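Local coordinates for protein maquette-3 (Escherichia coli, PDB 6Z0C) that is an artificial four-helix bundle with no known natural function, probably made to explore buried charged networks in a hydrophobic core, at residues A[81-95]-A[107-121]. Sequence-based numbering, arbitrary orientation.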
ATOM      1  N   GLU A  81       1.785   8.788   6.803  1.00 35.67           N
ATOM      2  CA  GLU A  81       1.445  10.155   6.318  1.00 37.23           C
ATOM      3  C   GLU A  81      -0.052  10.211   5.971  1.00 34.52           C
ATOM      4  O   GLU A  81      -0.709  11.206   6.325  1.00 32.37           O
ATOM      5  CB  GLU A  81       2.338  10.506   5.127  1.00 40.69           C
ATOM      6  CG  GLU A  81       2.162  11.923   4.612  1.00 45.56           C
ATOM      7  CD  GLU A  81       3.039  12.264   3.419  1.00 50.68           C
ATOM      8  OE1 GLU A  81       4.081  11.597   3.237  1.00 56.01           O
ATOM      9  OE2 GLU A  81       2.677  13.193   2.670  1.00 56.63           O
ATOM     10  N   ALA A  82      -0.578   9.170   5.322  1.00 32.25           N
ATOM     11  CA  ALA A  82      -2.018   9.030   4.998  1.00 31.78           C
ATOM     12  C   ALA A  82      -2.841   9.035   6.293  1.00 32.05           C
ATOM     13  O   ALA A  82      -3.892   9.680   6.313  1.00 31.65           O
ATOM     14  CB  ALA A  82      -2.256   7.778   4.190  1.00 32.51           C
ATOM     15  N   GLN A  83      -2.376   8.342   7.337  1.00 34.68           N
ATOM     16  CA  GLN A  83      -3.101   8.236   8.633  1.00 37.85           C
ATOM     17  C   GLN A  83      -3.189   9.632   9.267  1.00 36.85           C
ATOM     18  O   GLN A  83      -4.271   9.977   9.782  1.00 32.70           O
ATOM     19  CB  GLN A  83      -2.434   7.200   9.544  1.00 43.73           C
ATOM     20  CG  GLN A  83      -3.419   6.474  10.456  1.00 50.60           C
ATOM     21  CD  GLN A  83      -3.207   4.979  10.513  1.00 55.09           C
ATOM     22  OE1 GLN A  83      -4.151   4.198  10.379  1.00 51.59           O
ATOM     23  NE2 GLN A  83      -1.964   4.566  10.720  1.00 57.62           N
ATOM     24  N   GLN A  84      -2.103  10.410   9.195  1.00 37.66           N
ATOM     25  CA  GLN A  84      -2.019  11.799   9.730  1.00 37.37           C
ATOM     26  C   GLN A  84      -2.976  12.705   8.944  1.00 34.53           C
ATOM     27  O   GLN A  84      -3.731  13.462   9.584  1.00 32.15           O
ATOM     28  CB  GLN A  84      -0.572  12.298   9.682  1.00 40.47           C
ATOM     29  CG  GLN A  84       0.323  11.626  10.717  1.00 47.44           C
ATOM     30  CD  GLN A  84       1.800  11.767  10.431  1.00 54.02           C
ATOM     31  OE1 GLN A  84       2.212  12.369   9.439  1.00 59.34           O
ATOM     32  NE2 GLN A  84       2.615  11.203  11.309  1.00 54.57           N
ATOM     33  N   LEU A  85      -2.964  12.624   7.610  1.00 32.41           N
ATOM     34  CA  LEU A  85      -3.872  13.415   6.731  1.00 33.13           C
ATOM     35  C   LEU A  85      -5.329  13.020   6.994  1.00 31.26           C
ATOM     36  O   LEU A  85      -6.192  13.914   6.974  1.00 30.56           O
ATOM     37  CB  LEU A  85      -3.499  13.186   5.264  1.00 33.07           C
ATOM     38  CG  LEU A  85      -2.156  13.766   4.825  1.00 37.38           C
ATOM     39  CD1 LEU A  85      -1.791  13.266   3.436  1.00 38.39           C
ATOM     40  CD2 LEU A  85      -2.172  15.288   4.853  1.00 39.60           C
ATOM     41  N   LEU A  86      -5.594  11.736   7.251  1.00 31.20           N
ATOM     42  CA  LEU A  86      -6.962  11.224   7.524  1.00 31.92           C
ATOM     43  C   LEU A  86      -7.522  11.857   8.810  1.00 32.10           C
ATOM     44  O   LEU A  86      -8.717  12.190   8.830  1.00 31.09           O
ATOM     45  CB  LEU A  86      -6.919   9.698   7.616  1.00 33.40           C
ATOM     46  CG  LEU A  86      -8.268   9.007   7.796  1.00 35.21           C
ATOM     47  CD1 LEU A  86      -9.223   9.342   6.658  1.00 34.83           C
ATOM     48  CD2 LEU A  86      -8.080   7.504   7.909  1.00 35.24           C
ATOM     49  N   GLN A  87      -6.710  12.019   9.855  1.00 34.72           N
ATOM     50  CA  GLN A  87      -7.173  12.657  11.119  1.00 35.56           C
ATOM     51  C   GLN A  87      -7.496  14.137  10.852  1.00 33.05           C
ATOM     52  O   GLN A  87      -8.493  14.632  11.416  1.00 34.27           O
ATOM     53  CB  GLN A  87      -6.150  12.490  12.244  1.00 39.38           C
ATOM     54  CG  GLN A  87      -6.682  12.914  13.609  1.00 45.98           C
ATOM     55  CD  GLN A  87      -8.031  12.316  13.938  1.00 51.16           C
ATOM     56  OE1 GLN A  87      -8.253  11.115  13.784  1.00 58.60           O
ATOM     57  NE2 GLN A  87      -8.951  13.153  14.395  1.00 51.05           N
ATOM     58  N   GLU A  88      -6.700  14.816  10.017  1.00 32.87           N
ATOM     59  CA  GLU A  88      -6.927  16.241   9.640  1.00 33.80           C
ATOM     60  C   GLU A  88      -8.224  16.348   8.826  1.00 31.68           C
ATOM     61  O   GLU A  88      -8.972  17.335   9.009  1.00 31.21           O
ATOM     62  CB  GLU A  88      -5.737  16.796   8.856  1.00 35.95           C
ATOM     63  CG  GLU A  88      -4.457  16.851   9.667  1.00 41.76           C
ATOM     64  CD  GLU A  88      -3.284  17.536   8.986  1.00 48.89           C
ATOM     65  OE1 GLU A  88      -2.136  17.323   9.430  1.00 58.80           O
ATOM     66  OE2 GLU A  88      -3.519  18.287   8.024  1.00 56.20           O
ATOM     67  N   LEU A  89      -8.480  15.373   7.955  1.00 30.53           N
ATOM     68  CA  LEU A  89      -9.734  15.298   7.162  1.00 31.32           C
ATOM     69  C   LEU A  89     -10.916  15.098   8.116  1.00 30.43           C
ATOM     70  O   LEU A  89     -11.938  15.765   7.918  1.00 31.61           O
ATOM     71  CB  LEU A  89      -9.639  14.164   6.139  1.00 30.86           C
ATOM     72  CG  LEU A  89     -10.825  14.055   5.182  1.00 32.36           C
ATOM     73  CD1 LEU A  89     -10.872  15.244   4.240  1.00 33.21           C
ATOM     74  CD2 LEU A  89     -10.769  12.757   4.396  1.00 34.21           C
ATOM     75  N   GLN A  90     -10.773  14.227   9.122  1.00 30.69           N
ATOM     76  CA  GLN A  90     -11.821  13.996  10.152  1.00 31.36           C
ATOM     77  C   GLN A  90     -12.145  15.337  10.825  1.00 30.15           C
ATOM     78  O   GLN A  90     -13.341  15.666  10.950  1.00 30.15           O
ATOM     79  CB  GLN A  90     -11.373  12.935  11.161  1.00 31.82           C
ATOM     80  CG  GLN A  90     -12.484  12.472  12.090  1.00 33.41           C
ATOM     81  CD  GLN A  90     -12.797  13.476  13.171  1.00 34.62           C
ATOM     82  OE1 GLN A  90     -11.916  14.170  13.677  1.00 35.46           O
ATOM     83  NE2 GLN A  90     -14.068  13.567  13.529  1.00 35.55           N
ATOM     84  N   GLN A  91     -11.114  16.085  11.222  1.00 33.37           N
ATOM     85  CA  GLN A  91     -11.252  17.375  11.953  1.00 34.64           C
ATOM     86  C   GLN A  91     -11.980  18.388  11.061  1.00 32.61           C
ATOM     87  O   GLN A  91     -12.775  19.173  11.595  1.00 31.42           O
ATOM     88  CB  GLN A  91      -9.882  17.895  12.395  1.00 38.50           C
ATOM     89  CG  GLN A  91      -9.282  17.108  13.553  1.00 43.41           C
ATOM     90  CD  GLN A  91      -7.900  17.591  13.923  1.00 52.33           C
ATOM     91  OE1 GLN A  91      -7.132  18.057  13.081  1.00 58.32           O
ATOM     92  NE2 GLN A  91      -7.570  17.480  15.201  1.00 61.43           N
ATOM     93  N   THR A  92     -11.736  18.355   9.748  1.00 31.92           N
ATOM     94  CA  THR A  92     -12.365  19.277   8.767  1.00 32.50           C
ATOM     95  C   THR A  92     -13.844  18.908   8.602  1.00 31.18           C
ATOM     96  O   THR A  92     -14.679  19.833   8.561  1.00 29.66           O
ATOM     97  CB  THR A  92     -11.580  19.286   7.452  1.00 33.09           C
ATOM     98  OG1 THR A  92     -10.236  19.631   7.791  1.00 36.21           O
ATOM     99  CG2 THR A  92     -12.126  20.267   6.441  1.00 34.94           C
ATOM    100  N   GLY A  93     -14.161  17.611   8.522  1.00 30.34           N
ATOM    101  CA  GLY A  93     -15.551  17.116   8.537  1.00 32.03           C
ATOM    102  C   GLY A  93     -16.290  17.624   9.765  1.00 30.76           C
ATOM    103  O   GLY A  93     -17.415  18.140   9.623  1.00 29.68           O
ATOM    104  N   GLN A  94     -15.663  17.498  10.934  1.00 30.52           N
ATOM    105  CA  GLN A  94     -16.237  17.924  12.237  1.00 32.02           C
ATOM    106  C   GLN A  94     -16.551  19.424  12.194  1.00 29.73           C
ATOM    107  O   GLN A  94     -17.627  19.804  12.683  1.00 31.58           O
ATOM    108  CB  GLN A  94     -15.277  17.564  13.368  1.00 34.78           C
ATOM    109  CG  GLN A  94     -15.824  17.863  14.755  1.00 37.56           C
ATOM    110  CD  GLN A  94     -15.006  17.153  15.805  1.00 41.46           C
ATOM    111  OE1 GLN A  94     -15.007  15.927  15.901  1.00 47.39           O
ATOM    112  NE2 GLN A  94     -14.281  17.927  16.585  1.00 40.00           N
ATOM    113  N   GLU A  95     -15.652  20.237  11.628  1.00 31.26           N
ATOM    114  CA  GLU A  95     -15.860  21.701  11.459  1.00 33.34           C
ATOM    115  C   GLU A  95     -17.161  21.928  10.686  1.00 31.67           C
ATOM    116  O   GLU A  95     -17.939  22.811  11.088  1.00 29.94           O
ATOM    117  CB  GLU A  95     -14.690  22.362  10.726  1.00 36.42           C
ATOM    118  CG  GLU A  95     -13.460  22.554  11.586  1.00 39.53           C
ATOM    119  CD  GLU A  95     -13.673  23.460  12.785  1.00 41.28           C
ATOM    120  OE1 GLU A  95     -13.704  24.691  12.599  1.00 43.83           O
ATOM    121  OE2 GLU A  95     -13.840  22.930  13.900  1.00 42.74           O
ATOM    122  N   LEU A 107     -13.654  25.776   4.359  1.00 36.36           N
ATOM    123  CA  LEU A 107     -13.856  24.407   4.912  1.00 36.01           C
ATOM    124  C   LEU A 107     -13.825  23.390   3.769  1.00 35.09           C
ATOM    125  O   LEU A 107     -13.046  22.422   3.860  1.00 32.78           O
ATOM    126  CB  LEU A 107     -15.192  24.333   5.660  1.00 37.83           C
ATOM    127  CG  LEU A 107     -15.289  25.164   6.941  1.00 39.61           C
ATOM    128  CD1 LEU A 107     -16.614  24.911   7.643  1.00 38.45           C
ATOM    129  CD2 LEU A 107     -14.132  24.869   7.882  1.00 42.89           C
ATOM    130  N   ARG A 108     -14.651  23.605   2.742  1.00 35.01           N
ATOM    131  CA  ARG A 108     -14.682  22.762   1.518  1.00 35.32           C
ATOM    132  C   ARG A 108     -13.271  22.697   0.923  1.00 31.83           C
ATOM    133  O   ARG A 108     -12.823  21.589   0.619  1.00 33.83           O
ATOM    134  CB  ARG A 108     -15.675  23.305   0.489  1.00 37.47           C
ATOM    135  CG  ARG A 108     -15.599  22.606  -0.863  1.00 38.95           C
ATOM    136  CD  ARG A 108     -16.554  23.171  -1.899  1.00 43.48           C
ATOM    137  NE  ARG A 108     -16.384  24.603  -2.110  1.00 48.28           N
ATOM    138  CZ  ARG A 108     -15.361  25.176  -2.747  1.00 54.58           C
ATOM    139  NH1 ARG A 108     -14.377  24.447  -3.248  1.00 58.80           N
ATOM    140  NH2 ARG A 108     -15.329  26.491  -2.879  1.00 58.88           N
ATOM    141  N   GLN A 109     -12.607  23.845   0.759  1.00 33.98           N
ATOM    142  CA  GLN A 109     -11.270  23.932   0.105  1.00 35.99           C
ATOM    143  C   GLN A 109     -10.279  23.062   0.889  1.00 34.21           C
ATOM    144  O   GLN A 109      -9.587  22.237   0.256  1.00 32.46           O
ATOM    145  CB  GLN A 109     -10.803  25.384  -0.010  1.00 39.52           C
ATOM    146  CG  GLN A 109     -11.470  26.137  -1.153  1.00 43.57           C
ATOM    147  CD  GLN A 109     -11.163  27.615  -1.142  1.00 48.34           C
ATOM    148  OE1 GLN A 109     -10.373  28.101  -0.338  1.00 56.66           O
ATOM    149  NE2 GLN A 109     -11.790  28.346  -2.046  1.00 55.02           N
ATOM    150  N   LYS A 110     -10.237  23.218   2.217  1.00 35.22           N
ATOM    151  CA  LYS A 110      -9.320  22.456   3.107  1.00 34.33           C
ATOM    152  C   LYS A 110      -9.626  20.958   2.987  1.00 31.11           C
ATOM    153  O   LYS A 110      -8.673  20.167   2.837  1.00 32.01           O
ATOM    154  CB  LYS A 110      -9.446  22.939   4.555  1.00 34.38           C
ATOM    155  CG  LYS A 110      -8.480  22.291   5.537  1.00 39.80           C
ATOM    156  CD  LYS A 110      -7.031  22.374   5.110  1.00 44.75           C
ATOM    157  CE  LYS A 110      -6.065  21.961   6.202  1.00 50.82           C
ATOM    158  NZ  LYS A 110      -4.702  21.748   5.665  1.00 55.22           N
ATOM    159  N   PHE A 111     -10.909  20.590   3.035  1.00 30.92           N
ATOM    160  CA  PHE A 111     -11.386  19.184   2.938  1.00 31.61           C
ATOM    161  C   PHE A 111     -10.916  18.561   1.617  1.00 32.30           C
ATOM    162  O   PHE A 111     -10.398  17.431   1.627  1.00 32.80           O
ATOM    163  CB  PHE A 111     -12.909  19.126   3.065  1.00 32.24           C
ATOM    164  CG  PHE A 111     -13.483  17.737   3.171  1.00 31.60           C
ATOM    165  CD1 PHE A 111     -13.519  16.894   2.068  1.00 32.16           C
ATOM    166  CD2 PHE A 111     -14.013  17.282   4.367  1.00 32.69           C
ATOM    167  CE1 PHE A 111     -14.062  15.624   2.167  1.00 32.43           C
ATOM    168  CE2 PHE A 111     -14.552  16.009   4.462  1.00 33.72           C
ATOM    169  CZ  PHE A 111     -14.584  15.186   3.361  1.00 33.84           C
ATOM    170  N   GLN A 112     -11.102  19.276   0.507  1.00 32.26           N
ATOM    171  CA  GLN A 112     -10.793  18.771  -0.856  1.00 35.22           C
ATOM    172  C   GLN A 112      -9.273  18.688  -1.040  1.00 33.97           C
ATOM    173  O   GLN A 112      -8.811  17.704  -1.648  1.00 35.21           O
ATOM    174  CB  GLN A 112     -11.485  19.645  -1.899  1.00 36.92           C
ATOM    175  CG  GLN A 112     -12.992  19.456  -1.901  1.00 39.53           C
ATOM    176  CD  GLN A 112     -13.662  20.236  -3.005  1.00 47.35           C
ATOM    177  OE1 GLN A 112     -13.411  21.424  -3.194  1.00 52.91           O
ATOM    178  NE2 GLN A 112     -14.531  19.562  -3.739  1.00 52.19           N
ATOM    179  N   GLN A 113      -8.526  19.660  -0.512  1.00 34.60           N
ATOM    180  CA  GLN A 113      -7.036  19.664  -0.527  1.00 38.89           C
ATOM    181  C   GLN A 113      -6.512  18.426   0.212  1.00 35.67           C
ATOM    182  O   GLN A 113      -5.595  17.772  -0.312  1.00 33.80           O
ATOM    183  CB  GLN A 113      -6.488  20.946   0.104  1.00 43.62           C
ATOM    184  CG  GLN A 113      -6.598  22.169  -0.798  1.00 48.87           C
ATOM    185  CD  GLN A 113      -6.444  23.455  -0.023  1.00 54.09           C
ATOM    186  OE1 GLN A 113      -5.847  23.487   1.052  1.00 59.03           O
ATOM    187  NE2 GLN A 113      -6.987  24.533  -0.568  1.00 57.51           N
ATOM    188  N   LEU A 114      -7.070  18.108   1.383  1.00 33.41           N
ATOM    189  CA  LEU A 114      -6.643  16.927   2.182  1.00 33.25           C
ATOM    190  C   LEU A 114      -6.993  15.639   1.425  1.00 32.49           C
ATOM    191  O   LEU A 114      -6.114  14.775   1.298  1.00 32.61           O
ATOM    192  CB  LEU A 114      -7.308  16.972   3.558  1.00 31.30           C
ATOM    193  CG  LEU A 114      -6.713  18.001   4.519  1.00 33.43           C
ATOM    194  CD1 LEU A 114      -7.624  18.214   5.715  1.00 33.79           C
ATOM    195  CD2 LEU A 114      -5.318  17.583   4.968  1.00 34.79           C
ATOM    196  N   ALA A 115      -8.225  15.520   0.927  1.00 32.99           N
ATOM    197  CA  ALA A 115      -8.704  14.313   0.214  1.00 34.47           C
ATOM    198  C   ALA A 115      -7.859  14.082  -1.049  1.00 34.91           C
ATOM    199  O   ALA A 115      -7.579  12.909  -1.356  1.00 34.79           O
ATOM    200  CB  ALA A 115     -10.172  14.436  -0.098  1.00 36.51           C
ATOM    201  N   GLN A 116      -7.450  15.153  -1.742  1.00 33.78           N
ATOM    202  CA  GLN A 116      -6.606  15.065  -2.966  1.00 37.35           C
ATOM    203  C   GLN A 116      -5.183  14.624  -2.598  1.00 34.44           C
ATOM    204  O   GLN A 116      -4.613  13.807  -3.348  1.00 34.97           O
ATOM    205  CB  GLN A 116      -6.592  16.389  -3.734  1.00 42.08           C
ATOM    206  CG  GLN A 116      -7.744  16.522  -4.720  1.00 50.76           C
ATOM    207  CD  GLN A 116      -7.675  15.503  -5.836  1.00 56.99           C
ATOM    208  OE1 GLN A 116      -6.602  15.151  -6.324  1.00 66.01           O
ATOM    209  NE2 GLN A 116      -8.833  15.016  -6.249  1.00 61.52           N
ATOM    210  N   LYS A 117      -4.624  15.143  -1.501  1.00 34.07           N
ATOM    211  CA  LYS A 117      -3.277  14.742  -1.012  1.00 34.38           C
ATOM    212  C   LYS A 117      -3.297  13.240  -0.711  1.00 30.86           C
ATOM    213  O   LYS A 117      -2.356  12.541  -1.134  1.00 32.67           O
ATOM    214  CB  LYS A 117      -2.866  15.559   0.217  1.00 37.37           C
ATOM    215  CG  LYS A 117      -2.401  16.975  -0.088  1.00 44.05           C
ATOM    216  CD  LYS A 117      -1.940  17.735   1.139  1.00 50.32           C
ATOM    217  CE  LYS A 117      -1.614  19.184   0.848  1.00 55.40           C
ATOM    218  NZ  LYS A 117      -1.041  19.860   2.035  1.00 60.44           N
ATOM    219  N   ILE A 118      -4.338  12.761  -0.026  1.00 30.36           N
ATOM    220  CA  ILE A 118      -4.494  11.318   0.329  1.00 31.02           C
ATOM    221  C   ILE A 118      -4.570  10.518  -0.978  1.00 32.45           C
ATOM    222  O   ILE A 118      -3.814   9.544  -1.108  1.00 33.29           O
ATOM    223  CB  ILE A 118      -5.711  11.081   1.249  1.00 31.30           C
ATOM    224  CG1 ILE A 118      -5.514  11.737   2.620  1.00 31.26           C
ATOM    225  CG2 ILE A 118      -6.005   9.590   1.383  1.00 31.40           C
ATOM    226  CD1 ILE A 118      -6.748  11.743   3.492  1.00 31.69           C
ATOM    227  N   GLN A 119      -5.416  10.939  -1.923  1.00 32.89           N
ATOM    228  CA  GLN A 119      -5.571  10.280  -3.252  1.00 35.02           C
ATOM    229  C   GLN A 119      -4.205  10.168  -3.945  1.00 34.18           C
ATOM    230  O   GLN A 119      -3.898   9.074  -4.462  1.00 33.49           O
ATOM    231  CB  GLN A 119      -6.582  11.042  -4.109  1.00 38.65           C
ATOM    232  CG  GLN A 119      -6.693  10.517  -5.533  1.00 43.00           C
ATOM    233  CD  GLN A 119      -7.891  11.078  -6.260  1.00 47.90           C
ATOM    234  OE1 GLN A 119      -8.602  11.949  -5.761  1.00 53.92           O
ATOM    235  NE2 GLN A 119      -8.129  10.574  -7.458  1.00 51.48           N
ATOM    236  N   GLN A 120      -3.418  11.251  -3.957  1.00 35.99           N
ATOM    237  CA  GLN A 120      -2.080  11.310  -4.610  1.00 38.15           C
ATOM    238  C   GLN A 120      -1.117  10.330  -3.917  1.00 36.96           C
ATOM    239  O   GLN A 120      -0.359   9.654  -4.645  1.00 34.89           O
ATOM    240  CB  GLN A 120      -1.543  12.743  -4.619  1.00 42.26           C
ATOM    241  CG  GLN A 120      -2.252  13.644  -5.624  1.00 48.77           C
ATOM    242  CD  GLN A 120      -1.911  15.107  -5.474  1.00 56.53           C
ATOM    243  OE1 GLN A 120      -1.423  15.557  -4.437  1.00 64.01           O
ATOM    244  NE2 GLN A 120      -2.182  15.874  -6.517  1.00 63.14           N
ATOM    245  N   LEU A 121      -1.150  10.240  -2.581  1.00 34.81           N
ATOM    246  CA  LEU A 121      -0.329   9.272  -1.796  1.00 35.54           C
ATOM    247  C   LEU A 121      -0.694   7.837  -2.200  1.00 31.58           C
ATOM    248  O   LEU A 121       0.230   7.024  -2.380  1.00 33.30           O
ATOM    249  CB  LEU A 121      -0.551   9.469  -0.290  1.00 37.17           C
ATOM    250  CG  LEU A 121       0.108  10.687   0.356  1.00 40.24           C
ATOM    251  CD1 LEU A 121      -0.162  10.692   1.853  1.00 41.35           C
ATOM    252  CD2 LEU A 121       1.607  10.728   0.095  1.00 44.33           C
TER
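Glu88 O, touched by Leu114 CD1 from the other helix, is gripped by two donors of Thr92, the backbone N and, at 2.9 Å, the hydroxyl OG1, which arrive from opposite faces of the carbonyl plane. A threonine suits this buried place because its hydroxyl is satisfied within its own helix. With OG1 beside its backbone N (chi1 -56°), the methyl CG2 lies anti to that N and drops into a hole on the surface of 107-121, 3.5 Å from Leu107 O and against Phe111 CB. Leu89 CD1 sits almost exactly over the centre of the Phe111 ring, 3.5 Å from its centroid, a CH-pi contact made by one methyl of the branched leucine; Trp194 meets the same ring edge-to-face. Segments 81-95 and 107-121, from consecutive helices of the four-helix bundle, run antiparallel, their axes approaching to 9.4 Å at 158°, with knobs-into-holes packing: Leu85, Leu89 and Thr92 each fill a four-residue hole, and Leu114 answers among Leu85, Glu88, Leu89 and Thr92. Farther along, Leu85 CB rests on Ile118 CG1 at 3.6 Å, while its CD1 presses tightly on Leu121 CD1 at 3.4 Å; branched aliphatic chains suit these holes, filling them with apolar carbon. Towards the solvent-facing margin longer, charged chains take over. Glu88 lays its extended chain across Leu114, and its OE2 stops 4.4 Å from Lys110 NZ, too far for a salt bridge, though the opposite charges probably attract.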